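Local coordinates for glutathione S-transferase (Gordonia bronchialis, PDB 4PTS), which probably acts as a glutathione transferase, an enzyme that uses glutathione as a co-substrate, at residues E21-D25 with N184-R188; Y28-R32 with R114-Y118; R32-D36 with D146-W151; Y48-A52 with D99-G103; K86-T90 with G121-P125. All coordinates share one frame. Residue numbers count along the deposited sequence, not the author numbering.

Interaction 1 (E21-D25 with N184-R188)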
# COMPACT_ATOMS: atom_id res chain seq x y z
N GLU B 21 -0.15 20.62 7.25
CA GLU B 21 0.12 19.44 8.06
C GLU B 21 -1.11 19.14 8.86
O GLU B 21 -1.90 20.04 9.15
CB GLU B 21 1.32 19.68 8.98
CG GLU B 21 1.09 20.76 10.04
CD GLU B 21 2.29 21.69 10.27
OE1 GLU B 21 2.09 22.89 10.55
OE2 GLU B 21 3.44 21.22 10.18
N PHE B 22 -1.29 17.88 9.19
CA PHE B 22 -2.41 17.48 9.99
C PHE B 22 -2.12 17.77 11.46
O PHE B 22 -1.18 17.21 12.04
CB PHE B 22 -2.71 16.01 9.84
CG PHE B 22 -3.70 15.51 10.84
CD1 PHE B 22 -4.96 16.11 10.94
CD2 PHE B 22 -3.39 14.48 11.69
CE1 PHE B 22 -5.88 15.68 11.87
CE2 PHE B 22 -4.31 14.04 12.62
CZ PHE B 22 -5.56 14.64 12.71
N VAL B 23 -2.95 18.62 12.05
CA VAL B 23 -2.83 18.95 13.46
C VAL B 23 -4.15 18.59 14.14
O VAL B 23 -5.21 19.10 13.78
CB VAL B 23 -2.47 20.43 13.64
CG1 VAL B 23 -2.02 20.71 15.05
CG2 VAL B 23 -1.37 20.84 12.67
N ARG B 24 -4.08 17.70 15.12
CA ARG B 24 -5.28 17.18 15.75
C ARG B 24 -5.88 18.13 16.81
O ARG B 24 -5.14 18.73 17.59
CB ARG B 24 -4.94 15.85 16.39
CG ARG B 24 -6.13 15.06 16.88
CD ARG B 24 -5.67 13.80 17.58
NE ARG B 24 -5.06 12.82 16.66
CZ ARG B 24 -5.73 11.96 15.91
NH1 ARG B 24 -7.04 11.95 15.88
NH2 ARG B 24 -5.07 11.10 15.14
N ASP B 25 -7.21 18.23 16.84
CA ASP B 25 -7.95 19.04 17.82
C ASP B 25 -8.28 18.23 19.09
O ASP B 25 -9.26 17.48 19.12
CB ASP B 25 -9.24 19.62 17.19
N ASN B 184 0.12 8.67 16.16
CA ASN B 184 -0.30 9.83 15.44
C ASN B 184 0.58 10.11 14.20
O ASN B 184 0.19 10.86 13.31
CB ASN B 184 -0.20 11.00 16.38
CG ASN B 184 -1.18 12.08 16.01
OD1 ASN B 184 -1.55 12.26 14.86
ND2 ASN B 184 -1.60 12.80 17.00
N GLY B 185 1.78 9.55 14.18
CA GLY B 185 2.64 9.64 13.01
C GLY B 185 1.93 9.20 11.75
O GLY B 185 2.02 9.87 10.72
N VAL B 186 1.21 8.10 11.83
CA VAL B 186 0.54 7.60 10.66
C VAL B 186 -0.52 8.57 10.18
O VAL B 186 -0.67 8.76 8.98
CB VAL B 186 -0.04 6.20 10.85
CG1 VAL B 186 1.09 5.22 11.18
CG2 VAL B 186 -1.13 6.18 11.90
N TYR B 187 -1.27 9.16 11.11
CA TYR B 187 -2.28 10.15 10.75
C TYR B 187 -1.66 11.39 10.10
O TYR B 187 -2.18 11.94 9.12
CB TYR B 187 -3.10 10.51 11.96
CG TYR B 187 -4.14 9.46 12.25
CD1 TYR B 187 -3.87 8.35 13.06
CD2 TYR B 187 -5.39 9.55 11.69
CE1 TYR B 187 -4.83 7.37 13.32
CE2 TYR B 187 -6.37 8.58 11.94
CZ TYR B 187 -6.10 7.49 12.76
OH TYR B 187 -7.11 6.57 12.97
N ARG B 188 -0.51 11.77 10.61
CA ARG B 188 0.19 12.94 10.15
C ARG B 188 0.71 12.78 8.72
O ARG B 188 0.77 13.75 7.99
CB ARG B 188 1.32 13.25 11.13
CG ARG B 188 1.38 14.71 11.50
CD ARG B 188 2.30 14.99 12.69
NE ARG B 188 3.17 16.13 12.35
CZ ARG B 188 2.76 17.39 12.16
NH1 ARG B 188 1.45 17.73 12.23
NH2 ARG B 188 3.66 18.31 11.86

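Interaction 2 (Y28-R32 with R114-Y118)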
# COMPACT_ATOMS: atom_id res chain seq x y z
N TYR B 28 -11.01 17.35 24.72
CA TYR B 28 -11.72 16.23 25.40
C TYR B 28 -12.53 16.61 26.62
O TYR B 28 -12.46 17.73 27.13
CB TYR B 28 -10.76 15.09 25.80
CG TYR B 28 -10.07 14.51 24.62
CD1 TYR B 28 -10.82 14.07 23.52
CD2 TYR B 28 -8.69 14.42 24.55
CE1 TYR B 28 -10.22 13.55 22.39
CE2 TYR B 28 -8.08 13.89 23.43
CZ TYR B 28 -8.85 13.46 22.35
OH TYR B 28 -8.28 12.93 21.21
N ILE B 29 -13.34 15.65 27.06
CA ILE B 29 -14.08 15.79 28.28
C ILE B 29 -13.25 15.05 29.30
O ILE B 29 -13.20 13.83 29.31
CB ILE B 29 -15.48 15.22 28.13
CG1 ILE B 29 -16.17 15.89 26.90
CG2 ILE B 29 -16.23 15.40 29.44
CD1 ILE B 29 -17.68 15.68 26.73
N GLU B 30 -12.63 15.83 30.20
CA GLU B 30 -11.60 15.34 31.13
C GLU B 30 -12.16 14.83 32.49
O GLU B 30 -11.40 14.33 33.31
CB GLU B 30 -10.50 16.42 31.39
CG GLU B 30 -9.64 16.89 30.21
N THR B 31 -13.46 14.98 32.74
CA THR B 31 -14.11 14.42 33.93
C THR B 31 -13.70 12.98 34.15
O THR B 31 -13.63 12.23 33.20
CB THR B 31 -15.64 14.40 33.72
OG1 THR B 31 -16.13 15.71 33.48
CG2 THR B 31 -16.32 13.85 34.93
N ARG B 32 -13.47 12.55 35.39
CA ARG B 32 -13.02 11.17 35.62
C ARG B 32 -13.94 10.33 36.50
O ARG B 32 -14.64 10.82 37.41
CB ARG B 32 -11.63 11.14 36.22
CG ARG B 32 -10.59 11.84 35.38
CD ARG B 32 -9.32 12.01 36.18
NE ARG B 32 -8.77 10.71 36.54
CZ ARG B 32 -7.85 10.51 37.48
NH1 ARG B 32 -7.36 11.53 38.17
NH2 ARG B 32 -7.41 9.28 37.72
N ARG B 114 -25.60 15.70 27.70
CA ARG B 114 -24.80 16.32 28.75
C ARG B 114 -24.54 17.79 28.51
O ARG B 114 -24.61 18.61 29.43
CB ARG B 114 -23.45 15.62 28.90
CG ARG B 114 -22.57 16.36 29.90
CD ARG B 114 -21.61 15.47 30.62
NE ARG B 114 -20.88 16.20 31.65
CZ ARG B 114 -19.69 15.85 32.13
NH1 ARG B 114 -19.13 16.57 33.08
NH2 ARG B 114 -19.04 14.78 31.67
N PHE B 115 -24.14 18.11 27.29
CA PHE B 115 -23.80 19.46 26.92
C PHE B 115 -24.67 19.77 25.73
O PHE B 115 -24.32 19.42 24.60
CB PHE B 115 -22.34 19.54 26.50
CG PHE B 115 -21.38 19.29 27.62
CD1 PHE B 115 -21.31 20.18 28.68
CD2 PHE B 115 -20.53 18.20 27.59
CE1 PHE B 115 -20.40 19.97 29.71
CE2 PHE B 115 -19.62 17.98 28.60
CZ PHE B 115 -19.55 18.87 29.67
N PRO B 116 -25.82 20.40 25.97
CA PRO B 116 -26.68 20.63 24.83
C PRO B 116 -25.92 21.59 23.92
O PRO B 116 -25.32 22.54 24.41
CB PRO B 116 -27.92 21.27 25.43
CG PRO B 116 -27.88 20.85 26.87
CD PRO B 116 -26.43 20.89 27.21
N GLY B 117 -25.90 21.31 22.62
CA GLY B 117 -25.10 22.06 21.66
C GLY B 117 -23.63 21.68 21.56
O GLY B 117 -22.92 22.31 20.82
N TYR B 118 -23.17 20.64 22.26
CA TYR B 118 -21.74 20.25 22.29
C TYR B 118 -21.07 20.53 20.95
O TYR B 118 -21.45 19.97 19.92
CB TYR B 118 -21.55 18.77 22.67
CG TYR B 118 -20.10 18.36 22.95
CD1 TYR B 118 -19.41 18.82 24.08
CD2 TYR B 118 -19.43 17.49 22.11
CE1 TYR B 118 -18.10 18.44 24.35
CE2 TYR B 118 -18.12 17.10 22.38
CZ TYR B 118 -17.46 17.58 23.50
OH TYR B 118 -16.16 17.18 23.75

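Interaction 3 (R32-D36 with D146-W151)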
# COMPACT_ATOMS: atom_id res chain seq x y z
N ARG B 32 -13.47 12.55 35.39
CA ARG B 32 -13.02 11.17 35.62
C ARG B 32 -13.94 10.33 36.50
O ARG B 32 -14.64 10.82 37.41
CB ARG B 32 -11.63 11.14 36.22
CG ARG B 32 -10.59 11.84 35.38
CD ARG B 32 -9.32 12.01 36.18
NE ARG B 32 -8.77 10.71 36.54
CZ ARG B 32 -7.85 10.51 37.48
NH1 ARG B 32 -7.36 11.53 38.17
NH2 ARG B 32 -7.41 9.28 37.72
N ILE B 33 -13.89 9.04 36.20
CA ILE B 33 -14.57 8.00 36.93
C ILE B 33 -13.50 7.43 37.81
O ILE B 33 -12.51 6.87 37.30
CB ILE B 33 -15.12 6.94 35.97
CG1 ILE B 33 -16.33 7.51 35.24
CG2 ILE B 33 -15.48 5.64 36.68
CD1 ILE B 33 -16.66 6.75 33.98
N THR B 34 -13.73 7.53 39.12
CA THR B 34 -12.70 7.30 40.13
C THR B 34 -13.27 6.55 41.33
O THR B 34 -14.46 6.68 41.62
CB THR B 34 -12.12 8.64 40.66
OG1 THR B 34 -13.17 9.48 41.17
CG2 THR B 34 -11.32 9.38 39.56
N ALA B 35 -12.43 5.80 42.04
CA ALA B 35 -12.85 5.06 43.24
C ALA B 35 -13.43 5.99 44.28
O ALA B 35 -14.53 5.79 44.75
CB ALA B 35 -11.69 4.29 43.83
N ASP B 36 -12.68 7.04 44.63
CA ASP B 36 -13.15 8.04 45.59
C ASP B 36 -14.34 8.88 45.09
O ASP B 36 -14.95 9.59 45.87
CB ASP B 36 -12.00 8.98 46.03
CG ASP B 36 -11.32 9.69 44.85
OD1 ASP B 36 -11.24 9.10 43.74
OD2 ASP B 36 -10.86 10.84 45.02
N ASP B 146 -7.28 4.69 34.17
CA ASP B 146 -8.29 4.61 35.19
C ASP B 146 -8.89 3.22 35.24
O ASP B 146 -9.27 2.78 36.30
CB ASP B 146 -9.35 5.70 35.00
CG ASP B 146 -8.87 7.11 35.49
OD1 ASP B 146 -7.65 7.26 35.85
OD2 ASP B 146 -9.69 8.07 35.51
N PHE B 147 -8.94 2.47 34.15
CA PHE B 147 -9.31 1.06 34.32
C PHE B 147 -8.32 0.34 35.22
O PHE B 147 -8.72 -0.40 36.10
CB PHE B 147 -9.43 0.30 32.99
CG PHE B 147 -10.60 0.71 32.14
CD1 PHE B 147 -11.62 1.52 32.65
CD2 PHE B 147 -10.67 0.30 30.83
CE1 PHE B 147 -12.69 1.89 31.86
CE2 PHE B 147 -11.73 0.68 30.03
CZ PHE B 147 -12.74 1.48 30.55
N SER B 148 -7.03 0.54 34.99
CA SER B 148 -6.02 -0.13 35.81
C SER B 148 -6.01 0.37 37.28
O SER B 148 -5.81 -0.45 38.20
CB SER B 148 -4.63 0.04 35.20
OG SER B 148 -4.59 -0.40 33.86
N LEU B 149 -6.23 1.67 37.51
CA LEU B 149 -6.04 2.23 38.87
C LEU B 149 -7.30 2.36 39.70
O LEU B 149 -7.27 2.07 40.89
CB LEU B 149 -5.37 3.59 38.81
CG LEU B 149 -3.99 3.61 38.19
CD1 LEU B 149 -3.40 5.01 38.38
CD2 LEU B 149 -3.06 2.53 38.73
N GLU B 150 -8.40 2.79 39.10
CA GLU B 150 -9.62 3.08 39.86
C GLU B 150 -10.61 1.90 39.94
O GLU B 150 -11.31 1.76 40.93
CB GLU B 150 -10.30 4.33 39.31
CG GLU B 150 -9.41 5.57 39.27
CD GLU B 150 -8.92 6.04 40.65
OE1 GLU B 150 -9.75 6.35 41.55
OE2 GLU B 150 -7.69 6.13 40.82
N TRP B 151 -10.64 1.04 38.94
CA TRP B 151 -11.54 -0.12 38.94
C TRP B 151 -10.86 -1.32 39.57
O TRP B 151 -11.33 -2.46 39.44
CB TRP B 151 -11.95 -0.47 37.52
CG TRP B 151 -12.76 0.57 36.94
CD1 TRP B 151 -12.35 1.82 36.56
CD2 TRP B 151 -14.13 0.50 36.66
NE1 TRP B 151 -13.40 2.54 36.06
CE2 TRP B 151 -14.51 1.75 36.10
CE3 TRP B 151 -15.10 -0.50 36.81
CZ2 TRP B 151 -15.81 2.02 35.70
CZ3 TRP B 151 -16.39 -0.24 36.42
CH2 TRP B 151 -16.73 1.02 35.86

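Interaction 4 (Y48-A52 with D99-G103)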
# COMPACT_ATOMS: atom_id res chain seq x y z
N TYR B 48 -22.05 2.36 34.47
CA TYR B 48 -21.50 2.98 33.27
C TYR B 48 -21.47 1.98 32.12
O TYR B 48 -21.59 0.75 32.31
CB TYR B 48 -20.08 3.52 33.56
CG TYR B 48 -20.06 4.44 34.75
CD1 TYR B 48 -20.63 5.70 34.68
CD2 TYR B 48 -19.50 4.05 35.95
CE1 TYR B 48 -20.63 6.55 35.76
CE2 TYR B 48 -19.49 4.89 37.04
CZ TYR B 48 -20.07 6.14 36.95
OH TYR B 48 -20.09 7.02 38.04
N ARG B 49 -21.31 2.52 30.91
CA ARG B 49 -21.25 1.71 29.70
C ARG B 49 -20.20 2.30 28.80
O ARG B 49 -20.16 3.50 28.54
CB ARG B 49 -22.63 1.67 29.03
CG ARG B 49 -22.61 1.55 27.51
CD ARG B 49 -23.98 1.11 26.98
NE ARG B 49 -23.99 -0.34 26.93
CZ ARG B 49 -24.32 -1.08 25.89
NH1 ARG B 49 -24.77 -0.56 24.78
NH2 ARG B 49 -24.20 -2.38 25.98
N LEU B 50 -19.33 1.44 28.32
CA LEU B 50 -18.27 1.85 27.45
C LEU B 50 -18.79 1.82 26.03
O LEU B 50 -19.32 0.79 25.60
CB LEU B 50 -17.11 0.88 27.57
CG LEU B 50 -16.03 0.96 26.51
CD1 LEU B 50 -15.40 2.35 26.48
CD2 LEU B 50 -15.01 -0.11 26.80
N ILE B 51 -18.64 2.94 25.30
CA ILE B 51 -18.92 2.96 23.87
C ILE B 51 -17.65 3.00 23.04
O ILE B 51 -16.82 3.87 23.22
CB ILE B 51 -19.79 4.14 23.48
CG1 ILE B 51 -21.11 4.09 24.26
CG2 ILE B 51 -20.01 4.16 21.97
CD1 ILE B 51 -21.94 2.83 24.04
N ALA B 52 -17.51 2.06 22.12
CA ALA B 52 -16.32 1.94 21.32
C ALA B 52 -16.66 1.54 19.90
O ALA B 52 -17.83 1.42 19.53
CB ALA B 52 -15.40 0.92 21.96
N ASP B 99 -28.59 1.60 20.06
CA ASP B 99 -27.86 0.90 21.10
C ASP B 99 -28.81 0.09 21.98
O ASP B 99 -29.76 0.64 22.53
CB ASP B 99 -27.07 1.85 21.98
CG ASP B 99 -26.18 1.11 22.96
OD1 ASP B 99 -25.35 0.30 22.50
OD2 ASP B 99 -26.33 1.31 24.19
N PRO B 100 -28.55 -1.21 22.12
CA PRO B 100 -29.39 -2.02 22.97
C PRO B 100 -29.79 -1.32 24.30
O PRO B 100 -30.96 -1.27 24.61
CB PRO B 100 -28.52 -3.24 23.24
CG PRO B 100 -27.64 -3.37 22.03
CD PRO B 100 -27.48 -1.99 21.46
N VAL B 101 -28.82 -0.78 25.03
CA VAL B 101 -29.06 -0.30 26.40
C VAL B 101 -29.43 1.18 26.46
O VAL B 101 -30.34 1.58 27.17
CB VAL B 101 -27.81 -0.53 27.26
CG1 VAL B 101 -28.00 0.10 28.63
CG2 VAL B 101 -27.53 -2.01 27.39
N LEU B 102 -28.68 2.00 25.74
CA LEU B 102 -28.91 3.43 25.74
C LEU B 102 -30.11 3.77 24.89
O LEU B 102 -30.73 4.80 25.10
CB LEU B 102 -27.68 4.16 25.23
CG LEU B 102 -26.45 4.04 26.12
CD1 LEU B 102 -25.30 4.80 25.49
CD2 LEU B 102 -26.72 4.57 27.53
N GLY B 103 -30.43 2.93 23.92
CA GLY B 103 -31.58 3.15 23.05
C GLY B 103 -31.45 4.33 22.10
O GLY B 103 -32.45 4.80 21.59

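Interaction 5 (K86-T90 with G121-P125)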
# COMPACT_ATOMS: atom_id res chain seq x y z
N LYS B 86 -21.40 12.91 8.52
CA LYS B 86 -20.81 14.05 9.24
C LYS B 86 -21.10 14.08 10.74
O LYS B 86 -20.41 14.82 11.46
CB LYS B 86 -21.29 15.39 8.64
N ASN B 87 -22.09 13.32 11.23
CA ASN B 87 -22.43 13.32 12.67
C ASN B 87 -21.84 12.18 13.46
O ASN B 87 -22.29 11.87 14.56
CB ASN B 87 -23.95 13.35 12.88
CG ASN B 87 -24.57 14.56 12.24
OD1 ASN B 87 -25.47 14.43 11.42
ND2 ASN B 87 -24.08 15.74 12.58
N SER B 88 -20.80 11.60 12.89
CA SER B 88 -20.00 10.65 13.59
C SER B 88 -20.77 9.38 13.95
O SER B 88 -21.76 9.06 13.31
CB SER B 88 -19.44 11.31 14.83
OG SER B 88 -18.32 10.59 15.28
N TRP B 89 -20.33 8.70 15.00
CA TRP B 89 -20.63 7.28 15.16
C TRP B 89 -22.10 6.98 15.38
O TRP B 89 -22.80 7.69 16.09
CB TRP B 89 -19.82 6.73 16.31
CG TRP B 89 -18.36 6.95 16.12
CD1 TRP B 89 -17.62 7.98 16.60
CD2 TRP B 89 -17.47 6.11 15.41
NE1 TRP B 89 -16.31 7.85 16.22
CE2 TRP B 89 -16.18 6.70 15.49
CE3 TRP B 89 -17.63 4.92 14.71
CZ2 TRP B 89 -15.06 6.13 14.91
CZ3 TRP B 89 -16.50 4.34 14.13
CH2 TRP B 89 -15.23 4.96 14.23
N THR B 90 -22.56 5.91 14.72
CA THR B 90 -23.93 5.45 14.81
C THR B 90 -23.89 3.97 15.19
O THR B 90 -22.82 3.33 15.14
CB THR B 90 -24.67 5.58 13.47
OG1 THR B 90 -23.94 4.90 12.44
CG2 THR B 90 -24.82 7.02 13.07
N GLY B 121 -15.47 17.57 19.10
CA GLY B 121 -15.53 16.31 18.36
C GLY B 121 -16.29 15.20 19.07
O GLY B 121 -16.15 15.02 20.29
N ILE B 122 -17.03 14.42 18.30
CA ILE B 122 -17.86 13.32 18.81
C ILE B 122 -17.15 11.96 18.64
O ILE B 122 -17.32 11.26 17.64
CB ILE B 122 -19.22 13.29 18.09
CG1 ILE B 122 -19.88 14.67 18.11
CG2 ILE B 122 -20.15 12.26 18.73
CD1 ILE B 122 -20.41 15.12 19.46
N THR B 123 -16.40 11.57 19.66
CA THR B 123 -15.42 10.50 19.48
C THR B 123 -15.71 9.26 20.29
O THR B 123 -16.47 9.29 21.25
CB THR B 123 -13.96 10.91 19.83
OG1 THR B 123 -13.67 10.64 21.23
CG2 THR B 123 -13.69 12.38 19.47
N VAL B 124 -15.03 8.19 19.88
CA VAL B 124 -14.91 6.99 20.68
C VAL B 124 -13.43 6.76 21.02
O VAL B 124 -12.54 7.08 20.23
CB VAL B 124 -15.47 5.76 19.95
CG1 VAL B 124 -16.99 5.82 19.95
CG2 VAL B 124 -14.94 5.67 18.53
N PRO B 125 -13.16 6.17 22.19
CA PRO B 125 -14.12 5.64 23.13
C PRO B 125 -14.75 6.73 23.95
O PRO B 125 -14.14 7.78 24.16
CB PRO B 125 -13.26 4.76 24.04
CG PRO B 125 -11.97 5.49 24.07
CD PRO B 125 -11.79 6.07 22.70

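Interaction 1 (E21-D25 with N184-R188)
Segment E21-D25 runs in extended conformation, without regular secondary structure, past helical residues G185-R188. The backbones come closest at F22 and R188, whose CA atoms are 5.2 Å apart, and diverge to 8.9 Å between the CA atoms of R24 and N184. E21, F22 and R24 point toward the helix and V23 points away. R188, long and charged, works at the exposed edge: its NH1 gives a weak hydrogen bond of 2.7 Å to F22 O, and its NH2 makes a long salt bridge, at 3.4 Å, with E21 OE2, whose hydrogen bond is weak. Next to these polar contacts the F22 ring packs on the flank of the helix, with F22 CE2 3.8 Å from Y187 CB and 4.0 Å from N184 OD1. R24 extends over one face of the Y187 ring in a cation-pi contact, its CZ 4.9 Å from the ring centroid and 17° off the normal. The guanidinium points its NH2 edge at the ring, R24 NH2 lying 3.5 Å from Y187 CG, and arginine's long, charged chain suits this reach. The Y187 hydroxyl, at the other end of the ring, is hydrogen-bonded to Y288, and Y187 is the predicted proton donor/acceptor of the active site. The N-terminal segment before strand 48-53 thus crosses onto the C-terminal helical domain: F22 meets F191 edge-to-face, R24 also touches W58 of helix 57-68, and Y187 packs on P57 of that helix and Y245 of helix 229-245.

Interaction 2 (Y28-R32 with R114-Y118)
This is a surface contact between two loops, the N-terminal segment before strand 48-53 and the turn that follows helix 108-114, centred on one isoleucine and one arginine. I29 projects from its loop into a pocket made by three side chains of segment R114-Y118. Its CD1 lies 3.5 Å from F115 CE2, at the edge of that ring, and 3.7 Å from Y118 CE1, while I29 CG2 is 3.6 Å from R114 NH2. A branched aliphatic chain suits this site, since it can touch two rings and the flat guanidinium at once. Beside it, R114 NH1 donates a well-directed hydrogen bond of 3.1 Å to T31 OG1, and T31, small and polar, sets its hydroxyl near the guanidinium plane. R114 NH2 is also bonded to V135 O, so the arginine links the N-terminal segment to edge strand 134-137. The two aromatic residues stand at the ends of a type II beta turn, closed by a 2.9 Å bond from Y118 N to F115 O. Glycine suits its third position, where G117 has a phi of 82°. With I29 O bonded to T137 and I29 also resting on Y111, the chain passes between the sheet edge and helix 108-114, outer parts of the thioredoxin-like domain characteristic of glutathione transferases.

Interaction 3 (R32-D36 with D146-W151)
A two-pronged salt bridge dominates the contact: R32 NE donates to D146 OD2 at 3.0 Å and R32 NH2 to D146 OD1 at 2.8 Å. Arginine and aspartate fit because their paired nitrogens and oxygens can meet side by side. One helical turn further on, E150 accepts from the other segment's backbone, A35 N bonding to E150 OE1 at 2.8 Å, so the carboxylate satisfies a loop amide. The CA atoms of A35 and E150 are 5.1 Å apart, and the small methyl group of alanine permits that approach; A35 CB is 3.6 Å from E150 OE1. T34 CB lies 3.4 Å from the same oxygen. Below the polar layer, I33 CG2 packs 3.8 Å from W151 CZ2, and both side chains also rest on Y48 of strand 48-53. The negative charges are crowded, with D36 OD1 3.8 Å from E150 OE1, whereas R32 NH2 is 4.4 Å from E150 OE2, well out of plane and beyond a salt bridge. The chemistry therefore implies a directional, charge-paired join between the N-terminal segment before strand 48-53 and the C-terminal end of helix 140-149, backed by an apolar layer of isoleucine and tryptophan.

Interaction 4 (Y48-A52 with D99-G103)
An Asx motif, centred on D99, underlies this contact, which lays the loop before helix 108-114 against central strand 48-53 of the mixed sheet. D99 OD2 accepts from L102 N at 2.9 Å and, weakly, from V101 N at 3.4 Å, while G103 N bonds to D99 O at 2.8 Å, so the chain folds into a compact turn round the carboxylate. G103 has a phi of 68°, which a residue without a side chain adopts easily. The same D99 OD2 forms a salt bridge with R49 NH1 at a modelled 2.5 Å; its hydrogen bond is weak, with an angle of 126°, and the placing of NH1 is uncertain. V101 CG2 lies over one face of the guanidinium, 3.6 Å from R49 NH2, and the aliphatic part of the arginine packs on leucine, with R49 CD 3.9 Å from L102 CG. I51, two residues along the strand and on the same side, brings CD1 to 4.2 Å from L102 CD1. A single aspartate oxygen therefore appears to serve both turn amides and a buried arginine, balancing its charge while its methylenes join the apolar packing.

Interaction 5 (K86-T90 with G121-P125)
S88 meets the second segment with its CA 6.2 Å from that of I122. S88 OG donates a 2.6 Å hydrogen bond to I122 O, and S88 CB touches I122 CB at 3.8 Å; serine's short side chain carries a hydroxyl just where it can donate to the carbonyl at this close CA spacing. Its positive phi of 65° turns the chain just before W89. The next residue, W89, predicted to bind glutathione, lays its indole against V124: V124 CG2 sits over one face, 3.7 Å from the centroid of the five-membered ring, in a CH-pi contact, and is 3.4 Å from W89 CE2. I122 O approaches the ring edge, 3.5 Å from W89 CD1. A broad aromatic plate and a compact valine methyl complement one another here. T90 then leads off, its backbone bonded to G81. In the second segment the V124-P125 peptide bond is cis, as in the cis-proline loop of thioredoxin-like domains, and V124 also touches C56, the predicted nucleophile. I122 rests on Y111 of helix 108-114, while W89 and V124 reach A53 and I51 of strand 48-53 and P125 packs on helix 57-68, placing this contact between sheet and helices beside the probable glutathione site.

In the fold
Four interactions lie within or along the thioredoxin-like domain, whereas interaction 1 crosses to the C-terminal helical domain. The N-terminal segment before strand 48-53 supplies the first segments of interactions 1, 2 and 3 in order, running from the predicted active-site tyrosine past the edge of the sheet to helix 140-149; the centres of interactions 1 and 3 are 29 Å apart. Interactions 2 to 5 are nested within the loop closed by interaction 1. Interactions 4 and 5 alternate along the chain and touch, with I51 O 3.8 Å from V124 CG1. Strand 48-53 links interaction 3, through Y48, with interactions 4 and 5 near the probable glutathione site.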